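Local atomic coordinates of dihydrofolate reductase, putative (PDB entry 6DRS), a protein that probably reduces dihydrofolate to tetrahydrofolate with NADPH, and here binds a diaminoquinazoline antifolate beside the cofactor. Residues I10-P15 / T179-K184. Numbering follows the deposited sequence.
With H8A (3-{[(3R)-7,9-diamino-3-methyl-2,3-dihydrofuro[2,3-f]quinazolin-4-yl]oxy}benzonitrile), chain G.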
ATOM      1  N   ILE A  10       0.802  -0.436  -4.666  1.00 13.10           N
ATOM      2  CA  ILE A  10       0.381  -1.701  -4.105  1.00 11.74           C
ATOM      3  C   ILE A  10      -1.079  -1.567  -3.678  1.00 11.61           C
ATOM      4  O   ILE A  10      -1.468  -0.562  -3.026  1.00 11.36           O
ATOM      5  CB  ILE A  10       1.290  -2.137  -2.949  1.00 11.28           C
ATOM      6  CG1 ILE A  10       0.888  -3.514  -2.432  1.00 10.58           C
ATOM      7  CG2 ILE A  10       1.343  -1.085  -1.844  1.00 11.14           C
ATOM      8  CD1 ILE A  10       1.750  -4.023  -1.309  1.00 10.88           C
ATOM      9  N   VAL A  11      -1.856  -2.587  -4.022  1.00 11.42           N
ATOM     10  CA  VAL A  11      -3.333  -2.511  -3.932  1.00 11.43           C
ATOM     11  C   VAL A  11      -3.890  -3.923  -3.790  1.00 11.73           C
ATOM     12  O   VAL A  11      -3.282  -4.878  -4.293  1.00 12.16           O
ATOM     13  CB  VAL A  11      -3.908  -1.817  -5.188  1.00 11.19           C
ATOM     14  CG1 VAL A  11      -3.767  -2.697  -6.422  1.00 10.71           C
ATOM     15  CG2 VAL A  11      -5.356  -1.361  -5.013  1.00 10.72           C
ATOM     16  N   ALA A  12      -5.018  -4.060  -3.089  1.00 12.81           N
ATOM     17  CA  ALA A  12      -5.844  -5.276  -3.167  1.00 14.25           C
ATOM     18  C   ALA A  12      -7.114  -4.947  -3.974  1.00 15.79           C
ATOM     19  O   ALA A  12      -7.733  -3.900  -3.754  1.00 16.80           O
ATOM     20  CB  ALA A  12      -6.138  -5.825  -1.791  1.00 13.46           C
ATOM     21  N   THR A  13      -7.442  -5.759  -4.985  1.00 16.25           N
ATOM     22  CA  THR A  13      -8.673  -5.535  -5.759  1.00 16.34           C
ATOM     23  C   THR A  13      -9.577  -6.774  -5.717  1.00 16.60           C
ATOM     24  O   THR A  13      -9.111  -7.900  -5.426  1.00 17.74           O
ATOM     25  CB  THR A  13      -8.426  -5.082  -7.201  1.00 15.20           C
ATOM     26  OG1 THR A  13      -7.927  -6.202  -7.928  1.00 14.42           O
ATOM     27  CG2 THR A  13      -7.494  -3.906  -7.295  1.00 14.77           C
ATOM     28  N   THR A  14     -10.871  -6.516  -5.953  1.00 15.65           N
ATOM     29  CA  THR A  14     -11.890  -7.553  -6.115  1.00 16.00           C
ATOM     30  C   THR A  14     -12.617  -7.333  -7.458  1.00 16.98           C
ATOM     31  O   THR A  14     -13.000  -6.178  -7.784  1.00 16.52           O
ATOM     32  CB  THR A  14     -12.800  -7.645  -4.885  1.00 15.84           C
ATOM     33  OG1 THR A  14     -13.535  -8.855  -5.055  1.00 16.33           O
ATOM     34  CG2 THR A  14     -13.736  -6.466  -4.702  1.00 15.47           C
ATOM     35  N   PRO A  15     -12.755  -8.404  -8.280  1.00 16.08           N
ATOM     36  CA  PRO A  15     -13.390  -8.200  -9.596  1.00 17.09           C
ATOM     37  C   PRO A  15     -14.920  -8.073  -9.507  1.00 16.62           C
ATOM     38  O   PRO A  15     -15.589  -8.869  -8.807  1.00 18.05           O
ATOM     39  CB  PRO A  15     -12.979  -9.414 -10.430  1.00 16.84           C
ATOM     40  CG  PRO A  15     -12.785 -10.485  -9.407  1.00 17.79           C
ATOM     41  CD  PRO A  15     -12.186  -9.755  -8.219  1.00 17.77           C
ATOM     42  N   THR A 179      -3.016  -7.644  -5.006  1.00 13.37           N
ATOM     43  CA  THR A 179      -3.625  -8.821  -4.443  1.00 13.75           C
ATOM     44  C   THR A 179      -5.047  -8.940  -5.009  1.00 14.43           C
ATOM     45  O   THR A 179      -5.879  -8.037  -4.796  1.00 14.74           O
ATOM     46  CB  THR A 179      -3.700  -8.761  -2.915  1.00 14.06           C
ATOM     47  OG1 THR A 179      -2.405  -8.491  -2.366  1.00 13.55           O
ATOM     48  CG2 THR A 179      -4.279 -10.040  -2.344  1.00 12.75           C
ATOM     49  N   ASN A 180      -5.313 -10.023  -5.748  1.00 15.11           N
ATOM     50  CA  ASN A 180      -6.674 -10.359  -6.247  1.00 14.18           C
ATOM     51  C   ASN A 180      -7.450 -11.070  -5.142  1.00 13.84           C
ATOM     52  O   ASN A 180      -6.956 -12.022  -4.544  1.00 13.94           O
ATOM     53  CB  ASN A 180      -6.672 -11.255  -7.486  1.00 14.02           C
ATOM     54  CG  ASN A 180      -5.980 -10.567  -8.624  1.00 14.23           C
ATOM     55  OD1 ASN A 180      -6.133  -9.360  -8.790  1.00 14.64           O
ATOM     56  ND2 ASN A 180      -5.136 -11.302  -9.323  1.00 15.39           N
ATOM     57  N   VAL A 181      -8.654 -10.553  -4.893  1.00 14.22           N
ATOM     58  CA  VAL A 181      -9.545 -11.041  -3.831  1.00 14.12           C
ATOM     59  C   VAL A 181     -10.865 -11.473  -4.485  1.00 14.91           C
ATOM     60  O   VAL A 181     -11.502 -10.685  -5.183  1.00 15.26           O
ATOM     61  CB  VAL A 181      -9.781  -9.964  -2.743  1.00 13.33           C
ATOM     62  CG1 VAL A 181     -10.835 -10.404  -1.733  1.00 12.85           C
ATOM     63  CG2 VAL A 181      -8.486  -9.604  -2.023  1.00 12.33           C
ATOM     64  N   GLU A 182     -11.260 -12.715  -4.260  1.00 15.85           N
ATOM     65  CA  GLU A 182     -12.492 -13.244  -4.819  1.00 18.23           C
ATOM     66  C   GLU A 182     -13.261 -14.006  -3.742  1.00 18.31           C
ATOM     67  O   GLU A 182     -12.643 -14.664  -2.910  1.00 19.50           O
ATOM     68  CB  GLU A 182     -12.179 -14.200  -5.966  1.00 18.75           C
ATOM     69  CG  GLU A 182     -12.219 -13.502  -7.302  1.00 21.44           C
ATOM     70  CD  GLU A 182     -11.684 -14.306  -8.469  1.00 22.48           C
ATOM     71  OE1 GLU A 182     -11.700 -15.552  -8.384  1.00 23.84           O
ATOM     72  OE2 GLU A 182     -11.245 -13.672  -9.451  1.00 24.11           O
ATOM     73  N   LYS A 183     -14.601 -13.949  -3.773  1.00 20.31           N
ATOM     74  CA  LYS A 183     -15.383 -14.833  -2.855  1.00 20.89           C
ATOM     75  C   LYS A 183     -15.301 -16.283  -3.364  1.00 22.21           C
ATOM     76  O   LYS A 183     -15.192 -16.512  -4.582  1.00 22.50           O
ATOM     77  CB  LYS A 183     -16.830 -14.346  -2.773  1.00 21.89           C
ATOM     78  CG  LYS A 183     -17.081 -13.074  -1.968  1.00 20.84           C
ATOM     79  CD  LYS A 183     -18.513 -13.038  -1.474  1.00 23.21           C
ATOM     80  CE  LYS A 183     -18.863 -11.915  -0.518  1.00 21.60           C
ATOM     81  NZ  LYS A 183     -19.178 -10.702  -1.298  1.00 23.48           N
ATOM     82  N   LYS A 184     -15.305 -17.266  -2.453  1.00 26.59           N
ATOM     83  CA  LYS A 184     -15.485 -18.690  -2.841  1.00 30.73           C
ATOM     84  C   LYS A 184     -16.891 -18.850  -3.437  1.00 32.57           C
ATOM     85  O   LYS A 184     -17.828 -18.186  -2.987  1.00 32.68           O
ATOM     86  CB  LYS A 184     -15.394 -19.652  -1.646  1.00 30.40           C
ATOM     87  CG  LYS A 184     -14.320 -19.373  -0.604  1.00 30.60           C
ATOM     88  CD  LYS A 184     -12.986 -19.992  -0.926  1.00 31.86           C
ATOM     89  CE  LYS A 184     -12.863 -21.413  -0.418  1.00 33.71           C
ATOM     90  NZ  LYS A 184     -12.591 -21.423   1.031  1.00 32.65           N
TER
HETATM   91  C2  H8A G 306      -4.656  -2.211   3.940  1.00 18.37           C
HETATM   92  C3  H8A G 306      -4.366  -3.380   3.228  1.00 17.43           C
HETATM   93  C4  H8A G 306      -3.782  -3.294   1.947  1.00 16.69           C
HETATM   94  C5  H8A G 306      -3.510  -2.039   1.355  1.00 16.04           C
HETATM   95  C6  H8A G 306      -3.803  -0.885   2.119  1.00 17.07           C
HETATM   96  C7  H8A G 306      -4.375  -0.989   3.358  1.00 17.51           C
HETATM   97  C8  H8A G 306      -2.923  -2.001   0.110  1.00 13.12           C
HETATM   98  O1  H8A G 306      -5.210  -2.268   5.182  1.00 22.12           O
HETATM   99  C10 H8A G 306      -2.907  -4.334   0.012  1.00 14.02           C
HETATM  100  C14 H8A G 306      -4.503  -2.075   6.357  1.00 27.61           C
HETATM  101  C15 H8A G 306      -5.221  -1.753   7.529  1.00 30.21           C
HETATM  102  C16 H8A G 306      -4.529  -1.555   8.736  1.00 30.17           C
HETATM  103  C17 H8A G 306      -3.128  -1.680   8.764  1.00 29.75           C
HETATM  104  C18 H8A G 306      -2.376  -2.004   7.615  1.00 29.37           C
HETATM  105  N9  H8A G 306      -2.646  -3.147  -0.550  1.00 13.31           N
HETATM  106  N11 H8A G 306      -3.494  -4.413   1.225  1.00 16.10           N
HETATM  107  N12 H8A G 306      -2.594  -0.709  -0.484  1.00 12.63           N
HETATM  108  N13 H8A G 306      -2.619  -5.600  -0.670  1.00 14.14           N
HETATM  109  C19 H8A G 306      -3.093  -2.193   6.413  1.00 28.07           C
HETATM  110  C20 H8A G 306      -1.039  -2.112   7.667  1.00 32.29           C
HETATM  111  N21 H8A G 306       0.157  -2.153   7.718  1.00 26.31           N
HETATM  112  C22 H8A G 306      -4.617   0.327   3.939  1.00 18.44           C
HETATM  113  C23 H8A G 306      -4.292   1.237   2.751  1.00 18.30           C
HETATM  114  O24 H8A G 306      -3.606   0.431   1.776  1.00 17.72           O
HETATM  115  C25 H8A G 306      -3.506   0.621   4.924  1.00 18.87           C
HETATM  116  O   HOH W   1      -0.647  -6.366  -2.964  1.00 10.06           O
HETATM  117  O   HOH W   2      -8.987  -8.566  -8.794  1.00 15.75           O
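V11 and T13 join T179 and V181 in a parallel pairing of strands 7-17 and 174-183 within the central sheet. T179 N donates to V11 O (2.9 Å), T13 N to T179 O (2.8 Å) and V181 N to T13 O (2.7 Å); the last is the most bent, 140° at the hydrogen. At P15, which has no N-H, a side chain continues the link: T14 OG1, anti to its own backbone N (chi1 -168°), reaches V181 O at 2.7 Å from above the carbonyl plane. P15 CD also abuts V181 O, and the proline ring crosses the E182 side chain at about a right angle, CG 3.7 Å from E182 CG; the carboxylate beyond pairs with R238.

A12 and T179 turn the same way, toward the inhibitor H8A, their CB atoms 4.0 Å apart. One water accepts from H8A N13, donates to T179 OG1 and, weakly, to V11 O. D40, hydrogen-bonded to both T179 OG1 and the inhibitor, completes this polar end. A second amino group, N12, gives a nearly straight bond (177°) to I10 O, which is also hydrogen-bonded to Y162 OH. On the other face T13 and N180 lie side by side, their OG1 and OD1 bridged by a water, while N180 ND2 binds Q240 of strand 237-246.

A12 N bonds the NADP carboxamide oxygen O7N, so strand 7-17 meets both ligands. This is the diaminopyrimidine grip of antifolates on dihydrofolate reductase: N12 is held by a strand carbonyl and N13 by a threonine-bound water, while D40 ties the same threonine hydroxyl to the inhibitor. Backbone and ordered water thus share the recognition of the two amino groups.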